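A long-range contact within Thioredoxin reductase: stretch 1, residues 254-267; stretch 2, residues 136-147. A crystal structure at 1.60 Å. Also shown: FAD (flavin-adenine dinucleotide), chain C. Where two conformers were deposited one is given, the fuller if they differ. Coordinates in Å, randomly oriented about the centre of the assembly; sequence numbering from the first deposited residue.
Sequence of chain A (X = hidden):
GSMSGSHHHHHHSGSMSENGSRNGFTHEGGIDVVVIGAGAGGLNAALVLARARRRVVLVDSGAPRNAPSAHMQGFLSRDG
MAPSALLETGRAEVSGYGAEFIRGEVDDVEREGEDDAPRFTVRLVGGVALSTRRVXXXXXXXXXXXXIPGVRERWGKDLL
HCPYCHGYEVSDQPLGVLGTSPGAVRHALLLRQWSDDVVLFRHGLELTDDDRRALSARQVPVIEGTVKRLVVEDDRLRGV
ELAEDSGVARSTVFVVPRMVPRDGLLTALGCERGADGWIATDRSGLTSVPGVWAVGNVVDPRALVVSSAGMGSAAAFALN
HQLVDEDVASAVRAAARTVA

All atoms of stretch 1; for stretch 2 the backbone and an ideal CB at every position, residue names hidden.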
# COMPACT_ATOMS: atom_id res chain seq x y z
N PHE A 254 -0.14 13.54 23.79
CA PHE A 254 -0.71 12.51 22.93
C PHE A 254 -1.89 11.82 23.60
O PHE A 254 -1.95 11.69 24.82
CB PHE A 254 0.36 11.47 22.58
CG PHE A 254 1.38 11.96 21.59
CD1 PHE A 254 1.29 11.61 20.25
CD2 PHE A 254 2.44 12.75 22.00
CE1 PHE A 254 2.24 12.05 19.33
CE2 PHE A 254 3.38 13.20 21.09
CZ PHE A 254 3.28 12.85 19.76
N VAL A 255 -2.83 11.38 22.77
CA VAL A 255 -3.96 10.55 23.21
C VAL A 255 -4.13 9.39 22.24
O VAL A 255 -3.65 9.45 21.11
CB VAL A 255 -5.27 11.36 23.28
CG1 VAL A 255 -5.15 12.49 24.29
CG2 VAL A 255 -5.68 11.90 21.91
N VAL A 256 -4.80 8.34 22.69
CA VAL A 256 -5.29 7.29 21.81
C VAL A 256 -6.80 7.49 21.69
O VAL A 256 -7.54 7.14 22.61
CB VAL A 256 -4.98 5.88 22.35
CG1 VAL A 256 -5.50 4.82 21.38
CG2 VAL A 256 -3.48 5.71 22.56
N PRO A 257 -7.26 8.09 20.58
CA PRO A 257 -8.70 8.27 20.42
C PRO A 257 -9.45 6.95 20.28
O PRO A 257 -8.83 5.93 19.99
CB PRO A 257 -8.82 9.06 19.11
CG PRO A 257 -7.46 9.59 18.81
CD PRO A 257 -6.51 8.61 19.42
N ARG A 258 -10.75 6.97 20.53
CA ARG A 258 -11.60 5.86 20.12
C ARG A 258 -11.79 6.01 18.62
O ARG A 258 -12.40 6.97 18.15
CB ARG A 258 -12.96 5.85 20.83
CG ARG A 258 -13.89 4.74 20.34
CD ARG A 258 -15.18 4.64 21.14
NE ARG A 258 -16.12 3.72 20.50
CZ ARG A 258 -17.28 4.08 19.97
NH1 ARG A 258 -17.67 5.35 20.01
NH2 ARG A 258 -18.07 3.17 19.40
N MET A 259 -11.23 5.07 17.86
CA MET A 259 -11.24 5.16 16.40
C MET A 259 -12.39 4.35 15.82
O MET A 259 -12.42 3.12 15.93
CB MET A 259 -9.91 4.69 15.82
CG MET A 259 -8.78 5.65 16.11
SD MET A 259 -7.18 4.95 15.71
CE MET A 259 -6.31 5.36 17.21
N VAL A 260 -13.33 5.06 15.21
CA VAL A 260 -14.57 4.46 14.73
C VAL A 260 -14.62 4.53 13.20
O VAL A 260 -14.74 5.62 12.64
CB VAL A 260 -15.79 5.17 15.33
CG1 VAL A 260 -17.08 4.46 14.93
CG2 VAL A 260 -15.67 5.23 16.85
N PRO A 261 -14.52 3.38 12.52
CA PRO A 261 -14.56 3.39 11.06
C PRO A 261 -15.92 3.83 10.54
O PRO A 261 -16.95 3.50 11.14
CB PRO A 261 -14.29 1.93 10.68
CG PRO A 261 -14.66 1.14 11.88
CD PRO A 261 -14.37 2.01 13.06
N ARG A 262 -15.93 4.57 9.43
CA ARG A 262 -17.18 4.98 8.80
C ARG A 262 -17.68 3.85 7.89
O ARG A 262 -17.70 3.99 6.67
CB ARG A 262 -16.98 6.27 8.00
CG ARG A 262 -16.57 7.47 8.84
CD ARG A 262 -16.92 8.76 8.12
NE ARG A 262 -16.40 9.95 8.79
CZ ARG A 262 -15.15 10.40 8.68
NH1 ARG A 262 -14.26 9.78 7.91
NH2 ARG A 262 -14.79 11.50 9.33
N ASP A 263 -18.09 2.74 8.51
CA ASP A 263 -18.44 1.52 7.78
C ASP A 263 -19.95 1.22 7.77
O ASP A 263 -20.36 0.10 7.46
CB ASP A 263 -17.66 0.32 8.34
CG ASP A 263 -17.92 0.06 9.81
OD1 ASP A 263 -18.82 0.70 10.40
OD2 ASP A 263 -17.21 -0.79 10.39
N GLY A 264 -20.77 2.22 8.08
CA GLY A 264 -22.22 2.05 8.10
C GLY A 264 -22.81 1.55 6.79
O GLY A 264 -23.72 0.72 6.79
N LEU A 265 -22.29 2.05 5.67
CA LEU A 265 -22.76 1.63 4.35
C LEU A 265 -22.42 0.16 4.08
O LEU A 265 -23.18 -0.54 3.42
CB LEU A 265 -22.18 2.52 3.25
CG LEU A 265 -22.58 3.99 3.29
CD1 LEU A 265 -21.72 4.81 2.35
CD2 LEU A 265 -24.06 4.17 2.96
N LEU A 266 -21.28 -0.28 4.59
CA LEU A 266 -20.85 -1.67 4.44
C LEU A 266 -21.70 -2.61 5.29
O LEU A 266 -22.13 -3.67 4.83
CB LEU A 266 -19.36 -1.82 4.80
CG LEU A 266 -18.40 -1.02 3.90
CD1 LEU A 266 -17.02 -0.93 4.53
CD2 LEU A 266 -18.32 -1.65 2.52
N THR A 267 -21.97 -2.21 6.54
CA THR A 267 -22.85 -2.97 7.42
C THR A 267 -24.25 -3.12 6.81
O THR A 267 -24.82 -4.22 6.84
CB THR A 267 -22.96 -2.31 8.81
OG1 THR A 267 -21.65 -2.24 9.40
CG2 THR A 267 -23.89 -3.10 9.73
N UNK A 136 -16.48 1.08 -4.43
CA UNK A 136 -15.32 1.08 -3.54
C UNK A 136 -15.63 2.04 -2.39
O UNK A 136 -15.88 3.22 -2.62
CB UNK A 136 -14.04 1.48 -4.28
N UNK A 137 -15.63 1.52 -1.17
CA UNK A 137 -15.87 2.33 0.02
C UNK A 137 -14.52 2.70 0.64
O UNK A 137 -13.76 1.82 1.07
CB UNK A 137 -16.75 1.59 1.03
N UNK A 138 -14.22 3.99 0.66
CA UNK A 138 -12.95 4.51 1.18
C UNK A 138 -13.23 5.72 2.05
O UNK A 138 -12.68 6.81 1.85
CB UNK A 138 -11.99 4.87 0.04
N UNK A 139 -14.09 5.51 3.05
CA UNK A 139 -14.69 6.59 3.83
C UNK A 139 -13.94 6.95 5.12
O UNK A 139 -14.38 7.82 5.88
CB UNK A 139 -16.13 6.21 4.18
N UNK A 140 -12.82 6.28 5.38
CA UNK A 140 -11.97 6.61 6.52
C UNK A 140 -12.54 6.23 7.87
O UNK A 140 -13.45 5.41 7.97
CB UNK A 140 -11.68 8.11 6.52
N UNK A 141 -11.97 6.83 8.92
CA UNK A 141 -12.45 6.64 10.29
C UNK A 141 -12.51 7.98 11.02
O UNK A 141 -11.84 8.94 10.63
CB UNK A 141 -11.55 5.66 11.05
N UNK A 142 -13.32 8.01 12.08
CA UNK A 142 -13.48 9.18 12.94
C UNK A 142 -12.71 8.99 14.24
O UNK A 142 -12.83 7.94 14.88
CB UNK A 142 -14.96 9.44 13.23
N UNK A 143 -11.93 10.00 14.63
CA UNK A 143 -11.24 10.00 15.93
C UNK A 143 -12.16 10.64 16.96
O UNK A 143 -12.44 11.84 16.89
CB UNK A 143 -9.90 10.74 15.86
N UNK A 144 -12.63 9.85 17.92
CA UNK A 144 -13.43 10.38 19.02
C UNK A 144 -12.49 10.74 20.16
O UNK A 144 -11.87 9.87 20.77
CB UNK A 144 -14.49 9.38 19.48
N UNK A 145 -12.38 12.04 20.43
CA UNK A 145 -11.40 12.57 21.38
C UNK A 145 -12.01 12.73 22.77
O UNK A 145 -13.23 12.87 22.90
CB UNK A 145 -10.86 13.91 20.89
N UNK A 146 -11.16 12.71 23.81
CA UNK A 146 -11.67 12.89 25.17
C UNK A 146 -12.21 14.30 25.40
O UNK A 146 -11.63 15.27 24.90
CB UNK A 146 -10.57 12.59 26.19
N UNK A 147 -13.31 14.40 26.14
CA UNK A 147 -13.96 15.68 26.39
C UNK A 147 -13.25 16.43 27.52
O UNK A 147 -13.73 16.49 28.65
CB UNK A 147 -15.44 15.47 26.73
PA FAD C . -9.34 9.79 4.52
O1A FAD C . -8.06 10.42 4.05
O2A FAD C . -9.87 10.17 5.88
O5B FAD C . -10.47 10.12 3.43
C5B FAD C . -11.80 9.64 3.61
C4B FAD C . -12.73 10.53 2.81
O4B FAD C . -14.03 9.94 2.76
C3B FAD C . -12.90 11.92 3.43
O3B FAD C . -12.51 12.94 2.50
C2B FAD C . -14.37 12.01 3.79
O2B FAD C . -14.91 13.32 3.58
C1B FAD C . -15.00 10.99 2.86
N9A FAD C . -16.29 10.40 3.29
C8A FAD C . -16.54 9.76 4.45
N7A FAD C . -17.82 9.33 4.48
C5A FAD C . -18.40 9.68 3.33
C6A FAD C . -19.74 9.53 2.71
N6A FAD C . -20.73 8.90 3.38
N1A FAD C . -19.92 10.05 1.47
C2A FAD C . -18.94 10.68 0.80
N3A FAD C . -17.70 10.85 1.30
C4A FAD C . -17.38 10.38 2.53
N1 FAD C . -0.73 9.70 7.88
C2 FAD C . 0.47 9.82 7.26
O2 FAD C . 0.80 8.93 6.45
N3 FAD C . 1.29 10.86 7.49
C4 FAD C . 0.98 11.85 8.34
O4 FAD C . 1.77 12.80 8.53
C4X FAD C . -0.32 11.80 9.05
N5 FAD C . -0.72 12.75 9.93
C5X FAD C . -1.92 12.64 10.56
C6 FAD C . -2.31 13.63 11.46
C7 FAD C . -3.53 13.55 12.13
C7M FAD C . -3.93 14.64 13.10
C8 FAD C . -4.43 12.40 11.88
C8M FAD C . -5.75 12.29 12.60
C9 FAD C . -4.05 11.41 10.99
C9A FAD C . -2.82 11.48 10.31
N10 FAD C . -2.41 10.48 9.40
C10 FAD C . -1.17 10.63 8.76
C1' FAD C . -3.23 9.30 9.07
C2' FAD C . -4.11 9.64 7.86
O2' FAD C . -5.17 10.51 8.29
C3' FAD C . -4.72 8.38 7.24
O3' FAD C . -3.67 7.47 6.88
C4' FAD C . -5.54 8.67 5.98
O4' FAD C . -6.46 9.75 6.20
C5' FAD C . -6.35 7.46 5.54
O5' FAD C . -6.78 7.65 4.20
P FAD C . -8.24 7.19 3.71
O1P FAD C . -8.54 5.83 4.28
O2P FAD C . -8.31 7.43 2.23
O3P FAD C . -9.27 8.18 4.49

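Position 136 directs its CA-to-CB bond away from stretch 1, which leaves the choice open; it is V136. At 137 the bond points toward stretch 1, and the ideal CB lies 3.9 Å from L266 CD2, so an aliphatic side chain would suit. V137 packs its CG2 3.6 Å from L266 CD2. Position 138 points away again and is A138.

Position 139 points toward stretch 1, with its ideal CB 3.7 Å from R262 O, a carbonyl that invites a short donor: serine or threonine would fit. T139, chi1 p, donates from OG1 to R262 O at 2.7 Å. T139 O accepts from R262 NH1 at 2.8 Å, lying at the edge of the guanidinium near its plane.

At 140 phi is 72°, which by itself favours glycine, and an ideal CB would sit 2.8 Å from FAD O2A, a clash. Both criteria give G140, whose O accepts from R262 N at 3.0 Å.

From here 141–144 pair antiparallel with strand 258–261, the N-to-C directions 156° apart; as in any β-strand, successive side chains alternate between the two sheet faces. Position 141 shares its face with M259 and P261; its ideal CB is 3.8 Å from P261 CA, which suits a branched or long apolar residue. L141 sets CD1 3.9 Å from M259 CB.

Position 142 lies on the opposite face, with V260 and R258. Its backbone pairs both ways with V260: 142 N donates to V260 O at 2.8 Å, and V260 N to 142 O at 2.9 Å. The ideal CB is 4.4 Å from R262 NH2, so an acid would seem natural, though a long polar chain could also lie across the guanidinium. R142 does the latter: CG lies over one guanidinium face, and R142 NE comes 3.1 Å from R262 NE, like charges close together, not a bond.

Position 143 returns to the M259 face, its ideal CB 3.8 Å from P257 CB; small apolar or polar groups are plausible. D143 brings OD2 3.6 Å from P257 CG.

At 144, on the face of R258, the extended arginine calls for an acid, glutamate or aspartate. E144 OE1 forms a salt bridge with R258 NH1 at 2.6 Å, while E144 N donates to R258 O at 2.9 Å.

Positions 145 and 146 point sideways, neither ideal CB within 5.5 Å of stretch 1. At 145 a long apolar chain could turn back to V255 and P257; at 146 several residues would do, an apolar one neighbouring V255. L145 CD2 reaches P257 CG at 3.9 Å; P146 CG lies 4.2 Å from V255 CG1. Position 147, out of reach, is D147.

Stretch 2, residues 136-147: VVATGLRDELPD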
# COMPACT_ATOMS: atom_id res chain seq x y z
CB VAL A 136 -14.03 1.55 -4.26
CG1 VAL A 136 -12.85 1.58 -3.28
CG2 VAL A 136 -13.72 0.65 -5.44
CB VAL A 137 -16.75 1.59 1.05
CG1 VAL A 137 -16.97 2.44 2.30
CG2 VAL A 137 -18.09 1.22 0.42
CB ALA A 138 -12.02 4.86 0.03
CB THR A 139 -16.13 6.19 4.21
OG1 THR A 139 -16.13 4.84 4.68
CG2 THR A 139 -17.04 6.29 2.99
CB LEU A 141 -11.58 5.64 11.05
CG LEU A 141 -10.13 6.00 11.42
CD1 LEU A 141 -10.04 6.90 12.65
CD2 LEU A 141 -9.32 4.74 11.66
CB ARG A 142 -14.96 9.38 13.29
CG ARG A 142 -15.85 9.65 12.08
CD ARG A 142 -17.26 10.06 12.49
NE ARG A 142 -17.96 10.67 11.37
CZ ARG A 142 -19.05 10.18 10.79
NH1 ARG A 142 -19.59 9.05 11.22
NH2 ARG A 142 -19.60 10.82 9.77
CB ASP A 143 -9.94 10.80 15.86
CG ASP A 143 -8.93 10.18 14.93
OD1 ASP A 143 -8.76 10.69 13.80
OD2 ASP A 143 -8.29 9.18 15.32
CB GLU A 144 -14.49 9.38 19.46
CG GLU A 144 -15.51 9.07 18.38
CD GLU A 144 -16.64 8.18 18.86
OE1 GLU A 144 -16.64 7.78 20.04
OE2 GLU A 144 -17.54 7.89 18.05
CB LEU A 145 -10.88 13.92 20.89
CG LEU A 145 -10.26 13.95 19.49
CD1 LEU A 145 -9.91 15.37 19.09
CD2 LEU A 145 -9.04 13.05 19.42
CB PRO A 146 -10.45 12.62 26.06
CG PRO A 146 -9.26 12.77 25.18
CD PRO A 146 -9.70 12.46 23.78
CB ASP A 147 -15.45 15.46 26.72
CG ASP A 147 -16.24 16.75 26.77
OD1 ASP A 147 -15.80 17.77 26.20
OD2 ASP A 147 -17.33 16.74 27.38
O HOH W 1 -11.70 11.66 10.49
O HOH W 2 -17.35 6.77 12.51
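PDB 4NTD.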